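Local coordinates for probable M18-family aminopeptidase 1 (PDB 2GLF), which is probably a zinc-dependent metallo-aminopeptidase of the M18 family, expected to remove amino-terminal residues from peptides at a two-metal centre, at residues E17-E22 and C253-L258; K21-F26 and Y246-R251; S28-K31 and M35-K38; R259-A264 and I270-F275; M417-L422 and F437-A442. One frame throughout, in Å; residues are numbered along the deposited sequence.

Contact 1 of 5, residues E17-E22 and C253-L258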
# COMPACT_ATOMS: atom_id res chain seq x y z
N GLU A 17 1.57 -44.96 -35.69
CA GLU A 17 2.67 -44.31 -36.40
C GLU A 17 2.26 -43.88 -37.79
O GLU A 17 2.47 -42.73 -38.20
CB GLU A 17 3.87 -45.25 -36.50
CG GLU A 17 4.81 -45.15 -35.34
CD GLU A 17 5.30 -43.73 -35.16
OE1 GLU A 17 5.85 -43.17 -36.13
OE2 GLU A 17 5.14 -43.18 -34.05
N ALA A 18 1.67 -44.81 -38.54
CA ALA A 18 1.22 -44.53 -39.90
C ALA A 18 0.27 -43.35 -39.90
O ALA A 18 0.46 -42.39 -40.65
CB ALA A 18 0.54 -45.75 -40.48
N PHE A 19 -0.74 -43.41 -39.04
CA PHE A 19 -1.75 -42.37 -38.95
C PHE A 19 -1.20 -41.01 -38.51
O PHE A 19 -1.71 -39.97 -38.93
CB PHE A 19 -2.87 -42.78 -38.00
CG PHE A 19 -4.08 -41.90 -38.09
CD1 PHE A 19 -4.92 -41.98 -39.19
CD2 PHE A 19 -4.34 -40.95 -37.11
CE1 PHE A 19 -6.01 -41.12 -39.33
CE2 PHE A 19 -5.42 -40.08 -37.23
CZ PHE A 19 -6.26 -40.17 -38.35
N SER A 20 -0.17 -41.03 -37.66
CA SER A 20 0.42 -39.78 -37.18
C SER A 20 1.25 -39.18 -38.31
O SER A 20 1.34 -37.96 -38.45
CB SER A 20 1.30 -40.03 -35.96
OG SER A 20 2.47 -40.76 -36.30
N LYS A 21 1.87 -40.05 -39.10
CA LYS A 21 2.66 -39.57 -40.22
C LYS A 21 1.76 -38.87 -41.23
O LYS A 21 2.14 -37.87 -41.83
CB LYS A 21 3.43 -40.72 -40.87
CG LYS A 21 4.74 -41.04 -40.19
CD LYS A 21 5.64 -41.88 -41.08
CE LYS A 21 7.10 -41.87 -40.60
NZ LYS A 21 7.28 -42.47 -39.25
N GLU A 22 0.55 -39.41 -41.40
CA GLU A 22 -0.41 -38.84 -42.33
C GLU A 22 -0.94 -37.51 -41.80
O GLU A 22 -1.15 -36.56 -42.57
CB GLU A 22 -1.55 -39.83 -42.54
CG GLU A 22 -1.11 -41.09 -43.27
CD GLU A 22 -2.03 -42.27 -43.03
OE1 GLU A 22 -1.81 -43.33 -43.67
OE2 GLU A 22 -2.97 -42.16 -42.21
N CYS A 253 -8.65 -31.96 -34.73
CA CYS A 253 -9.99 -32.50 -34.72
C CYS A 253 -10.56 -32.43 -36.12
O CYS A 253 -11.41 -33.24 -36.50
CB CYS A 253 -10.88 -31.71 -33.77
SG CYS A 253 -10.66 -32.27 -32.10
N ALA A 254 -10.07 -31.47 -36.90
CA ALA A 254 -10.51 -31.31 -38.27
C ALA A 254 -10.00 -32.48 -39.10
O ALA A 254 -10.72 -33.05 -39.91
CB ALA A 254 -9.99 -30.01 -38.84
N TYR A 255 -8.75 -32.86 -38.86
CA TYR A 255 -8.15 -33.96 -39.61
C TYR A 255 -8.74 -35.31 -39.24
O TYR A 255 -9.06 -36.10 -40.12
CB TYR A 255 -6.64 -34.01 -39.40
CG TYR A 255 -5.96 -35.00 -40.30
CD1 TYR A 255 -5.87 -34.77 -41.67
CD2 TYR A 255 -5.43 -36.19 -39.79
CE1 TYR A 255 -5.27 -35.70 -42.53
CE2 TYR A 255 -4.83 -37.13 -40.64
CZ TYR A 255 -4.75 -36.88 -42.00
OH TYR A 255 -4.16 -37.80 -42.84
N THR A 256 -8.88 -35.57 -37.94
CA THR A 256 -9.44 -36.83 -37.49
C THR A 256 -10.87 -37.03 -37.97
O THR A 256 -11.27 -38.14 -38.31
CB THR A 256 -9.41 -36.96 -35.94
OG1 THR A 256 -9.91 -35.75 -35.35
CG2 THR A 256 -8.00 -37.24 -35.46
N ALA A 257 -11.64 -35.94 -38.01
CA ALA A 257 -13.02 -36.02 -38.48
C ALA A 257 -13.05 -36.21 -40.00
O ALA A 257 -13.88 -36.96 -40.52
CB ALA A 257 -13.78 -34.76 -38.10
N LEU A 258 -12.15 -35.54 -40.70
CA LEU A 258 -12.07 -35.66 -42.15
C LEU A 258 -11.79 -37.13 -42.48
O LEU A 258 -12.47 -37.73 -43.32
CB LEU A 258 -10.94 -34.80 -42.70
CG LEU A 258 -11.05 -34.27 -44.13
CD1 LEU A 258 -9.66 -34.08 -44.67
CD2 LEU A 258 -11.83 -35.23 -45.01

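Contact 2 of 5, residues K21-F26 and Y246-R251. With MN (manganese (II) ion), chain F; MN (manganese (II) ion), chain E.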
# COMPACT_ATOMS: atom_id res chain seq x y z
N LYS A 21 1.87 -40.05 -39.10
CA LYS A 21 2.66 -39.57 -40.22
C LYS A 21 1.76 -38.87 -41.23
O LYS A 21 2.14 -37.87 -41.83
CB LYS A 21 3.43 -40.72 -40.87
CG LYS A 21 4.74 -41.04 -40.19
CD LYS A 21 5.64 -41.88 -41.08
CE LYS A 21 7.10 -41.87 -40.60
NZ LYS A 21 7.28 -42.47 -39.25
N GLU A 22 0.55 -39.41 -41.40
CA GLU A 22 -0.41 -38.84 -42.33
C GLU A 22 -0.94 -37.51 -41.80
O GLU A 22 -1.15 -36.56 -42.57
CB GLU A 22 -1.55 -39.83 -42.54
CG GLU A 22 -1.11 -41.09 -43.27
CD GLU A 22 -2.03 -42.27 -43.03
OE1 GLU A 22 -1.81 -43.33 -43.67
OE2 GLU A 22 -2.97 -42.16 -42.21
N TYR A 23 -1.13 -37.44 -40.49
CA TYR A 23 -1.63 -36.24 -39.83
C TYR A 23 -0.61 -35.11 -39.96
O TYR A 23 -0.96 -33.99 -40.32
CB TYR A 23 -1.90 -36.54 -38.34
CG TYR A 23 -2.14 -35.32 -37.47
CD1 TYR A 23 -3.26 -34.51 -37.65
CD2 TYR A 23 -1.23 -34.97 -36.46
CE1 TYR A 23 -3.47 -33.38 -36.85
CE2 TYR A 23 -1.43 -33.84 -35.67
CZ TYR A 23 -2.55 -33.05 -35.86
OH TYR A 23 -2.73 -31.94 -35.08
N MSE A 24 0.65 -35.41 -39.67
CA MSE A 24 1.71 -34.41 -39.75
C MSE A 24 1.90 -33.82 -41.15
O MSE A 24 2.23 -32.64 -41.27
CB MSE A 24 3.02 -35.00 -39.23
CG MSE A 24 2.97 -35.30 -37.73
SE MSE A 24 4.66 -35.81 -36.93
CE MSE A 24 4.38 -37.73 -36.82
N GLU A 25 1.69 -34.61 -42.19
CA GLU A 25 1.82 -34.09 -43.56
C GLU A 25 0.77 -33.00 -43.75
O GLU A 25 1.08 -31.88 -44.15
CB GLU A 25 1.60 -35.21 -44.58
CG GLU A 25 2.71 -36.25 -44.62
CD GLU A 25 4.04 -35.68 -45.08
OE1 GLU A 25 5.05 -36.41 -45.04
OE2 GLU A 25 4.07 -34.50 -45.49
N PHE A 26 -0.48 -33.35 -43.46
CA PHE A 26 -1.59 -32.41 -43.56
C PHE A 26 -1.25 -31.15 -42.79
O PHE A 26 -1.42 -30.03 -43.28
CB PHE A 26 -2.84 -33.06 -42.96
CG PHE A 26 -4.05 -32.17 -42.98
CD1 PHE A 26 -4.64 -31.80 -44.19
CD2 PHE A 26 -4.62 -31.73 -41.79
CE1 PHE A 26 -5.79 -31.00 -44.20
CE2 PHE A 26 -5.77 -30.93 -41.79
CZ PHE A 26 -6.35 -30.56 -43.01
N TYR A 246 2.18 -26.46 -34.51
CA TYR A 246 1.40 -25.25 -34.36
C TYR A 246 -0.00 -25.44 -34.92
O TYR A 246 -0.19 -26.09 -35.95
CB TYR A 246 2.05 -24.09 -35.10
CG TYR A 246 1.09 -22.96 -35.39
CD1 TYR A 246 0.72 -22.06 -34.40
CD2 TYR A 246 0.52 -22.82 -36.65
CE1 TYR A 246 -0.19 -21.05 -34.65
CE2 TYR A 246 -0.39 -21.81 -36.91
CZ TYR A 246 -0.74 -20.93 -35.90
OH TYR A 246 -1.64 -19.91 -36.16
N GLY A 247 -0.97 -24.86 -34.22
CA GLY A 247 -2.35 -24.92 -34.68
C GLY A 247 -3.04 -26.23 -34.47
O GLY A 247 -4.08 -26.48 -35.08
N GLN A 248 -2.48 -27.09 -33.63
CA GLN A 248 -3.13 -28.36 -33.38
C GLN A 248 -4.48 -28.07 -32.76
O GLN A 248 -5.37 -28.92 -32.78
CB GLN A 248 -2.29 -29.24 -32.46
CG GLN A 248 -1.29 -30.07 -33.22
CD GLN A 248 -0.54 -31.03 -32.33
OE1 GLN A 248 0.26 -30.62 -31.49
NE2 GLN A 248 -0.80 -32.32 -32.51
N ASP A 249 -4.64 -26.86 -32.22
CA ASP A 249 -5.91 -26.49 -31.62
C ASP A 249 -6.97 -26.56 -32.70
O ASP A 249 -7.18 -25.62 -33.47
CB ASP A 249 -5.89 -25.09 -31.02
CG ASP A 249 -7.17 -24.78 -30.23
OD1 ASP A 249 -8.27 -25.22 -30.65
OD2 ASP A 249 -7.09 -24.08 -29.20
N ASP A 250 -7.58 -27.73 -32.75
CA ASP A 250 -8.66 -28.11 -33.64
C ASP A 250 -8.40 -28.55 -35.06
O ASP A 250 -9.30 -29.09 -35.70
CB ASP A 250 -9.74 -27.06 -33.63
CG ASP A 250 -11.09 -27.67 -33.38
OD1 ASP A 250 -11.15 -28.56 -32.50
OD2 ASP A 250 -12.06 -27.28 -34.04
N ARG A 251 -7.20 -28.34 -35.58
CA ARG A 251 -6.96 -28.85 -36.93
C ARG A 251 -6.72 -30.33 -36.68
O ARG A 251 -6.79 -31.15 -37.60
CB ARG A 251 -5.74 -28.19 -37.59
CG ARG A 251 -5.90 -26.69 -37.76
CD ARG A 251 -5.17 -26.13 -38.96
NE ARG A 251 -5.55 -24.74 -39.18
CZ ARG A 251 -4.90 -23.70 -38.69
NH1 ARG A 251 -3.80 -23.88 -37.97
NH2 ARG A 251 -5.34 -22.47 -38.92
MN MN F . -8.61 -22.21 -29.10
MN MN E . -10.47 -24.83 -30.05
O HOH W 1 -9.67 -25.80 -28.05

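Contact 3 of 5, residues S28-K31 and M35-K38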
# COMPACT_ATOMS: atom_id res chain seq x y z
N SER A 28 1.60 -29.81 -41.97
CA SER A 28 2.64 -28.96 -42.54
C SER A 28 2.07 -28.11 -43.66
O SER A 28 2.73 -27.19 -44.13
CB SER A 28 3.79 -29.80 -43.10
OG SER A 28 3.49 -30.25 -44.41
N LYS A 29 0.85 -28.41 -44.09
CA LYS A 29 0.24 -27.65 -45.18
C LYS A 29 -0.92 -26.76 -44.71
O LYS A 29 -1.33 -25.85 -45.44
CB LYS A 29 -0.25 -28.62 -46.27
CG LYS A 29 0.83 -29.57 -46.78
CD LYS A 29 0.30 -30.53 -47.84
CE LYS A 29 -0.05 -29.81 -49.14
NZ LYS A 29 -0.65 -30.71 -50.17
N ALA A 30 -1.42 -27.00 -43.51
CA ALA A 30 -2.54 -26.23 -42.98
C ALA A 30 -2.19 -25.28 -41.82
O ALA A 30 -2.50 -25.57 -40.66
CB ALA A 30 -3.66 -27.18 -42.56
N LYS A 31 -1.55 -24.15 -42.13
CA LYS A 31 -1.18 -23.19 -41.09
C LYS A 31 -2.25 -22.12 -40.92
O LYS A 31 -2.41 -21.56 -39.83
CB LYS A 31 0.14 -22.49 -41.43
CG LYS A 31 1.38 -23.36 -41.33
CD LYS A 31 1.60 -24.16 -42.59
CE LYS A 31 3.07 -24.50 -42.76
NZ LYS A 31 3.91 -23.28 -42.89
N MSE A 35 -5.68 -22.07 -46.01
CA MSE A 35 -4.83 -23.18 -46.43
C MSE A 35 -5.45 -24.52 -46.07
O MSE A 35 -5.39 -25.47 -46.85
CB MSE A 35 -3.45 -23.07 -45.78
CG MSE A 35 -2.36 -22.55 -46.70
SE MSE A 35 -0.75 -22.03 -45.76
CE MSE A 35 -1.17 -20.16 -45.62
N THR A 36 -6.04 -24.61 -44.88
CA THR A 36 -6.65 -25.86 -44.45
C THR A 36 -7.80 -26.19 -45.38
O THR A 36 -7.94 -27.33 -45.82
CB THR A 36 -7.17 -25.78 -43.01
OG1 THR A 36 -6.17 -25.16 -42.19
CG2 THR A 36 -7.45 -27.18 -42.47
N VAL A 37 -8.62 -25.19 -45.70
CA VAL A 37 -9.74 -25.43 -46.61
C VAL A 37 -9.21 -26.00 -47.92
O VAL A 37 -9.68 -27.04 -48.38
CB VAL A 37 -10.53 -24.13 -46.89
CG1 VAL A 37 -11.42 -24.30 -48.13
CG2 VAL A 37 -11.41 -23.80 -45.68
N LYS A 38 -8.22 -25.34 -48.50
CA LYS A 38 -7.63 -25.79 -49.76
C LYS A 38 -7.18 -27.25 -49.67
O LYS A 38 -7.40 -28.04 -50.59
CB LYS A 38 -6.42 -24.93 -50.14
CG LYS A 38 -5.62 -25.51 -51.29
CD LYS A 38 -4.26 -24.85 -51.43
CE LYS A 38 -3.36 -25.67 -52.36
NZ LYS A 38 -3.19 -27.07 -51.87
O HOH W 2 -2.72 -25.73 -48.02

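Contact 4 of 5, residues R259-A264 and I270-F275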
# COMPACT_ATOMS: atom_id res chain seq x y z
N ARG A 259 -10.79 -37.70 -41.83
CA ARG A 259 -10.43 -39.09 -42.07
C ARG A 259 -11.55 -40.05 -41.69
O ARG A 259 -11.73 -41.09 -42.33
CB ARG A 259 -9.15 -39.45 -41.31
CG ARG A 259 -7.89 -38.77 -41.87
CD ARG A 259 -7.58 -39.27 -43.27
NE ARG A 259 -7.25 -40.69 -43.24
CZ ARG A 259 -6.14 -41.19 -42.71
NH1 ARG A 259 -5.24 -40.37 -42.18
NH2 ARG A 259 -5.95 -42.50 -42.68
N ALA A 260 -12.32 -39.71 -40.66
CA ALA A 260 -13.43 -40.55 -40.23
C ALA A 260 -14.52 -40.48 -41.30
O ALA A 260 -15.03 -41.51 -41.75
CB ALA A 260 -13.97 -40.07 -38.90
N LEU A 261 -14.86 -39.26 -41.71
CA LEU A 261 -15.89 -39.05 -42.72
C LEU A 261 -15.61 -39.89 -43.94
O LEU A 261 -16.50 -40.55 -44.47
CB LEU A 261 -15.93 -37.57 -43.15
CG LEU A 261 -16.90 -37.25 -44.30
CD1 LEU A 261 -18.32 -37.45 -43.80
CD2 LEU A 261 -16.72 -35.83 -44.80
N LEU A 262 -14.35 -39.88 -44.38
CA LEU A 262 -13.94 -40.61 -45.57
C LEU A 262 -13.94 -42.14 -45.47
O LEU A 262 -14.12 -42.81 -46.49
CB LEU A 262 -12.54 -40.15 -46.00
CG LEU A 262 -12.38 -38.67 -46.33
CD1 LEU A 262 -11.01 -38.44 -46.94
CD2 LEU A 262 -13.46 -38.23 -47.30
N SER A 263 -13.76 -42.69 -44.27
CA SER A 263 -13.71 -44.14 -44.15
C SER A 263 -14.86 -44.76 -43.38
O SER A 263 -14.84 -45.95 -43.08
CB SER A 263 -12.38 -44.56 -43.51
OG SER A 263 -12.33 -44.12 -42.16
N ALA A 264 -15.87 -43.97 -43.08
CA ALA A 264 -16.99 -44.52 -42.34
C ALA A 264 -17.96 -45.28 -43.25
O ALA A 264 -18.02 -45.05 -44.46
CB ALA A 264 -17.72 -43.39 -41.63
N ILE A 270 -24.20 -38.66 -42.88
CA ILE A 270 -23.18 -38.13 -41.99
C ILE A 270 -22.51 -36.92 -42.64
O ILE A 270 -22.74 -36.63 -43.81
CB ILE A 270 -22.09 -39.16 -41.67
CG1 ILE A 270 -21.33 -39.52 -42.95
CG2 ILE A 270 -22.72 -40.38 -41.02
CD1 ILE A 270 -20.07 -40.34 -42.72
N GLY A 271 -21.68 -36.22 -41.88
CA GLY A 271 -21.01 -35.07 -42.44
C GLY A 271 -20.11 -34.35 -41.45
O GLY A 271 -20.17 -34.60 -40.24
N VAL A 272 -19.26 -33.47 -41.97
CA VAL A 272 -18.33 -32.70 -41.15
C VAL A 272 -18.31 -31.24 -41.62
O VAL A 272 -18.22 -30.97 -42.81
CB VAL A 272 -16.89 -33.24 -41.25
CG1 VAL A 272 -16.00 -32.45 -40.33
CG2 VAL A 272 -16.85 -34.72 -40.86
N ILE A 273 -18.40 -30.31 -40.68
CA ILE A 273 -18.37 -28.89 -41.03
C ILE A 273 -17.15 -28.23 -40.38
O ILE A 273 -16.86 -28.46 -39.21
CB ILE A 273 -19.64 -28.20 -40.59
CG1 ILE A 273 -20.84 -28.94 -41.17
CG2 ILE A 273 -19.67 -26.76 -41.09
CD1 ILE A 273 -22.14 -28.53 -40.55
N PHE A 274 -16.45 -27.42 -41.15
CA PHE A 274 -15.25 -26.74 -40.68
C PHE A 274 -15.45 -25.24 -40.65
O PHE A 274 -15.60 -24.61 -41.70
CB PHE A 274 -14.10 -27.10 -41.60
CG PHE A 274 -13.77 -28.57 -41.62
CD1 PHE A 274 -13.54 -29.22 -42.82
CD2 PHE A 274 -13.66 -29.29 -40.44
CE1 PHE A 274 -13.19 -30.57 -42.83
CE2 PHE A 274 -13.31 -30.63 -40.45
CZ PHE A 274 -13.08 -31.28 -41.65
N PHE A 275 -15.44 -24.65 -39.46
CA PHE A 275 -15.64 -23.21 -39.34
C PHE A 275 -14.38 -22.39 -39.10
O PHE A 275 -13.34 -22.92 -38.72
CB PHE A 275 -16.64 -22.90 -38.23
CG PHE A 275 -18.00 -23.48 -38.46
CD1 PHE A 275 -18.33 -24.73 -37.95
CD2 PHE A 275 -18.96 -22.78 -39.19
CE1 PHE A 275 -19.60 -25.28 -38.16
CE2 PHE A 275 -20.23 -23.31 -39.41
CZ PHE A 275 -20.55 -24.56 -38.89

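Contact 5 of 5, residues M417-L422 and F437-A442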
# COMPACT_ATOMS: atom_id res chain seq x y z
N MSE A 417 -16.07 -33.22 -27.71
CA MSE A 417 -15.22 -34.41 -27.70
C MSE A 417 -13.97 -34.18 -28.53
O MSE A 417 -14.01 -33.57 -29.60
CB MSE A 417 -16.02 -35.58 -28.26
CG MSE A 417 -15.46 -36.94 -27.91
SE MSE A 417 -16.77 -38.31 -28.24
CE MSE A 417 -17.78 -38.14 -26.60
N GLY A 418 -12.84 -34.66 -28.02
CA GLY A 418 -11.58 -34.49 -28.71
C GLY A 418 -10.40 -34.86 -27.84
O GLY A 418 -10.58 -35.27 -26.70
N PRO A 419 -9.17 -34.74 -28.36
CA PRO A 419 -7.97 -35.08 -27.58
C PRO A 419 -7.52 -33.97 -26.61
O PRO A 419 -7.96 -32.82 -26.71
CB PRO A 419 -6.94 -35.37 -28.67
CG PRO A 419 -7.29 -34.37 -29.71
CD PRO A 419 -8.81 -34.43 -29.75
N ALA A 420 -6.64 -34.33 -25.67
CA ALA A 420 -6.11 -33.39 -24.69
C ALA A 420 -4.77 -32.84 -25.15
O ALA A 420 -3.94 -33.59 -25.66
CB ALA A 420 -5.95 -34.08 -23.34
N LEU A 421 -4.55 -31.54 -24.97
CA LEU A 421 -3.29 -30.92 -25.40
C LEU A 421 -2.53 -30.25 -24.27
O LEU A 421 -3.09 -29.84 -23.26
CB LEU A 421 -3.53 -29.86 -26.48
CG LEU A 421 -4.19 -30.17 -27.81
CD1 LEU A 421 -4.13 -28.92 -28.66
CD2 LEU A 421 -3.49 -31.31 -28.51
N LEU A 422 -1.22 -30.13 -24.48
CA LEU A 422 -0.33 -29.49 -23.54
C LEU A 422 0.15 -28.21 -24.23
O LEU A 422 0.53 -28.25 -25.39
CB LEU A 422 0.85 -30.41 -23.23
CG LEU A 422 0.88 -31.03 -21.83
CD1 LEU A 422 -0.51 -31.43 -21.39
CD2 LEU A 422 1.82 -32.22 -21.82
N PHE A 437 -5.04 -40.89 -32.95
CA PHE A 437 -5.64 -42.06 -33.58
C PHE A 437 -6.97 -42.43 -32.96
O PHE A 437 -7.97 -42.61 -33.66
CB PHE A 437 -4.69 -43.25 -33.47
CG PHE A 437 -5.13 -44.46 -34.25
CD1 PHE A 437 -5.10 -44.46 -35.64
CD2 PHE A 437 -5.56 -45.61 -33.59
CE1 PHE A 437 -5.49 -45.58 -36.37
CE2 PHE A 437 -5.95 -46.74 -34.30
CZ PHE A 437 -5.91 -46.72 -35.70
N GLU A 438 -6.99 -42.55 -31.64
CA GLU A 438 -8.22 -42.94 -30.97
C GLU A 438 -9.36 -41.97 -31.21
O GLU A 438 -10.53 -42.36 -31.17
CB GLU A 438 -7.97 -43.11 -29.48
CG GLU A 438 -9.07 -43.91 -28.79
CD GLU A 438 -9.18 -45.32 -29.33
OE1 GLU A 438 -10.11 -46.04 -28.91
OE2 GLU A 438 -8.34 -45.71 -30.16
N THR A 439 -9.04 -40.71 -31.44
CA THR A 439 -10.07 -39.71 -31.70
C THR A 439 -10.72 -40.10 -33.01
O THR A 439 -11.95 -40.15 -33.12
CB THR A 439 -9.47 -38.30 -31.81
OG1 THR A 439 -9.02 -37.88 -30.52
CG2 THR A 439 -10.51 -37.32 -32.34
N TYR A 440 -9.88 -40.38 -34.00
CA TYR A 440 -10.32 -40.81 -35.32
C TYR A 440 -11.23 -42.03 -35.21
O TYR A 440 -12.21 -42.16 -35.94
CB TYR A 440 -9.09 -41.18 -36.17
CG TYR A 440 -9.40 -42.12 -37.31
CD1 TYR A 440 -10.13 -41.69 -38.42
CD2 TYR A 440 -8.98 -43.45 -37.27
CE1 TYR A 440 -10.42 -42.56 -39.47
CE2 TYR A 440 -9.27 -44.32 -38.30
CZ TYR A 440 -9.99 -43.88 -39.40
OH TYR A 440 -10.29 -44.76 -40.41
N VAL A 441 -10.90 -42.93 -34.30
CA VAL A 441 -11.70 -44.13 -34.09
C VAL A 441 -13.04 -43.74 -33.49
O VAL A 441 -14.09 -44.17 -33.96
CB VAL A 441 -10.99 -45.10 -33.14
CG1 VAL A 441 -11.87 -46.32 -32.91
CG2 VAL A 441 -9.65 -45.51 -33.73
N ALA A 442 -13.01 -42.91 -32.44
CA ALA A 442 -14.22 -42.46 -31.78
C ALA A 442 -15.16 -41.75 -32.76
O ALA A 442 -16.35 -42.07 -32.84
CB ALA A 442 -13.87 -41.53 -30.62

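Contact 1 of 5, residues E17-E22 and C253-L258
Phe19 reaches Tyr255 with the far end of its ring, CZ lying 4.1 Å from Tyr255 CE2. The rings meet obliquely, planes 42° apart, the two side chains running past one another from their separate helices. At one edge of the Phe19 ring, CE2 meets the methyl CG2 of Thr256 at 4.2 Å; the ring also stacks on Tyr440 of helix 433-449. One turn on, Glu22 sets its CB 3.3 Å from Tyr255 OH, while its carboxylate runs on to a salt bridge with Arg259, which also hydrogen-bonds that hydroxyl. An alanine in place of Tyr255 would probably open a gap beside Phe19 and Glu22 and cost Arg259 its hydroxyl partner. Helices 13-29 and 248-263 thus cross with short-segment axes 11.8 Å apart, a spacing that the two aromatic side chains span. The chemistry implies an apolar, aromatic interior to the crossing, with its one phenol hydroxyl satisfied by Arg259, an arginine it shares with Glu22.

Contact 2 of 5, residues K21-F26 and Y246-R251
With chi1 at 168°, Tyr23 turns its ring away from its own backbone N and across to Gln248, whose CG swings beside its backbone N (chi1 -87°) and extends to meet it. The two side chains cross at about a right angle, with ring and amide planes 38° apart. Tyr23 OH comes against the aliphatic stem of Gln248, 3.0 Å from CG. The carbonyl of Arg251 comes up at the ring edge of Tyr23, its O 4.1 Å from CE1, and the same O approaches the edge of Phe26, 4.3 Å from CE2. Two rings of helix 13-29 thus present their edges to one carbonyl near the start of helix 248-263, for which Gly247 is the N-cap. The segment at this helix start carries the aspartate that bridges the two manganese ions: Asp249 OD1 binds one at 2.3 Å and OD2 the other at 2.4 Å. His92 and Asp326 share the first ion, Glu279 and His425 the second. An alanine at Tyr23 would probably leave Gln248 CG without the phenol against it and the Arg251 carbonyl with Phe26 alone of the two rings. Neighbouring Asp250 hydrogen-bonds through OD2 to His92 N.

Contact 3 of 5, residues S28-K31 and M35-K38
Ala30 and Thr36 meet side to side: the methyl CB of Ala30 lies 3.2 Å from Thr36 OG1 and 3.8 Å from its CG2, tucked against both branches of the threonine. Beside them the selenomethionine Met35 runs along the carbonyl of Lys29, with CB 3.5 Å and SE 3.9 Å from Lys29 O, and SE also comes within 4.4 Å of Lys31 CB. A water joins the two backbones by donating to Lys29 O and to Met35 O, each at 2.9 Å, satisfying two carbonyls across the turn. Further out, Thr32 in the connecting turn holds the second helix at its start: its hydroxyl pairs with Met35 N, and its carbonyl with Thr36 OG1. With chi1 at -45°, Thr36 keeps OG1 beside its own backbone N, where it meets both Thr32 O and the Ala30 methyl. Lys29 and Lys38 bring their NZ atoms to 4.8 Å; the salt bridge from Lys29 to Glu39 probably eases that repulsion. Lys31 is paired with Glu133. The contact is a short connection between two consecutive helices, 13-29 and 33-45; Arg251 of helix 248-263 packs on Ala30 and Thr36, and His135 of strand 132-139 touches Lys31 and Met35.

Contact 4 of 5, residues R259-A264 and I270-F275
Leu261 and Ile270 carry the apolar packing, methyl against methyl, with CD1 of Leu261 3.5 Å from CD1 of Ile270 and also close to its CG1. Ile270 has chi1 at 64°, which places CG1 between its backbone N and carbonyl carbon; chi2 near 169° then extends the chain so that CD1 meets Leu261. The same CD1 of Ile270 touches the CB of Ala264 at 4.0 Å, just past the helix end. On the other flank Leu261 and Val272 lie alongside, pointing opposite ways, with Leu261 CB 3.8 Å from Val272 CG2. Between the two strand side chains the leucine meets backbone alone: Leu261 CD1 rests 3.8 Å from Gly271 CA. This is an alpha-beta unit in which the helix turns back through a short connection into strand 270-275. Short-segment axes lie 8.5 Å apart and run at 155°, nearly antiparallel, so the helix end packs along one face of the large mixed sheet of the peptidase domain. Backbone hydrogen bonds hold the strand between its neighbours: Ile270 and Val272 pair with strand 73-77, Gly271 and Ile273 with strand 87-92. Among polar side chains, Arg77 of strand 73-77 ties the helix end to the sheet, its NH1 donating to the carbonyls of both Leu261 and Ala264. Ser263 hydrogen-bonds Tyr440 of helix 433-449.

Contact 5 of 5, residues M417-L422 and F437-A442
Thr439 points its CB at Pro419 and divides its two tips between different neighbours. From CB, chi1 of -70° puts OG1 beside the backbone N and CG2 beside the carbonyl carbon. OG1 is the branch that touches the strand: it lies 3.5 Å from Pro419 CD and 3.7 Å from Pro419 CB, so the hydroxyl faces carbons of the pyrrolidine ring. The threonine and proline side chains run roughly perpendicular to one another. These are van der Waals contacts; the hydrogen bond of OG1 goes back one turn to the carbonyl of Asp435, which satisfies the buried hydroxyl within its own helix. Just before the proline, Gly418 C comes within 4.3 Å of the same OG1. The other tip, CG2, packs on OG1 of Thr256 in helix 248-263. One turn later Ala442 faces the selenomethionine Met417 more loosely, CB to SE being 4.9 Å, while Met417 O is held by the hydroxyl of Tyr443. Strand 414-421 runs in the large mixed sheet between strands 321-329 and 351-354, with Met417 and Pro419 bonded to the former and Gly418 to Ala352 in the latter. Helix 433-449 packs across it beside helix 248-263, whose Ile252 and Cys253 also touch Pro419; at the far end Leu422 meets Ile187 of a second subunit.

In the fold
From the N terminus, helix 13-29 opens contact 1 and, a turn later, contact 2. Contact 3 closes first, a short turn into helix 33-45 that falls within both longer loops. The chain then returns at 246-251 to close contact 2, and at 253-258 to close contact 1. The loop of contact 2 sits inside that of contact 1, their first segments sharing Lys21 and Glu22, and together they set helix 13-29 against helix 248-263. Contact 4 follows in series, taking the end of that helix to strand 270-275. Contact 5 comes last, laying helix 433-449 on strand 414-421 of the same sheet; Tyr440 joins it to contact 4 through Ser263 and to contact 1 through Phe19.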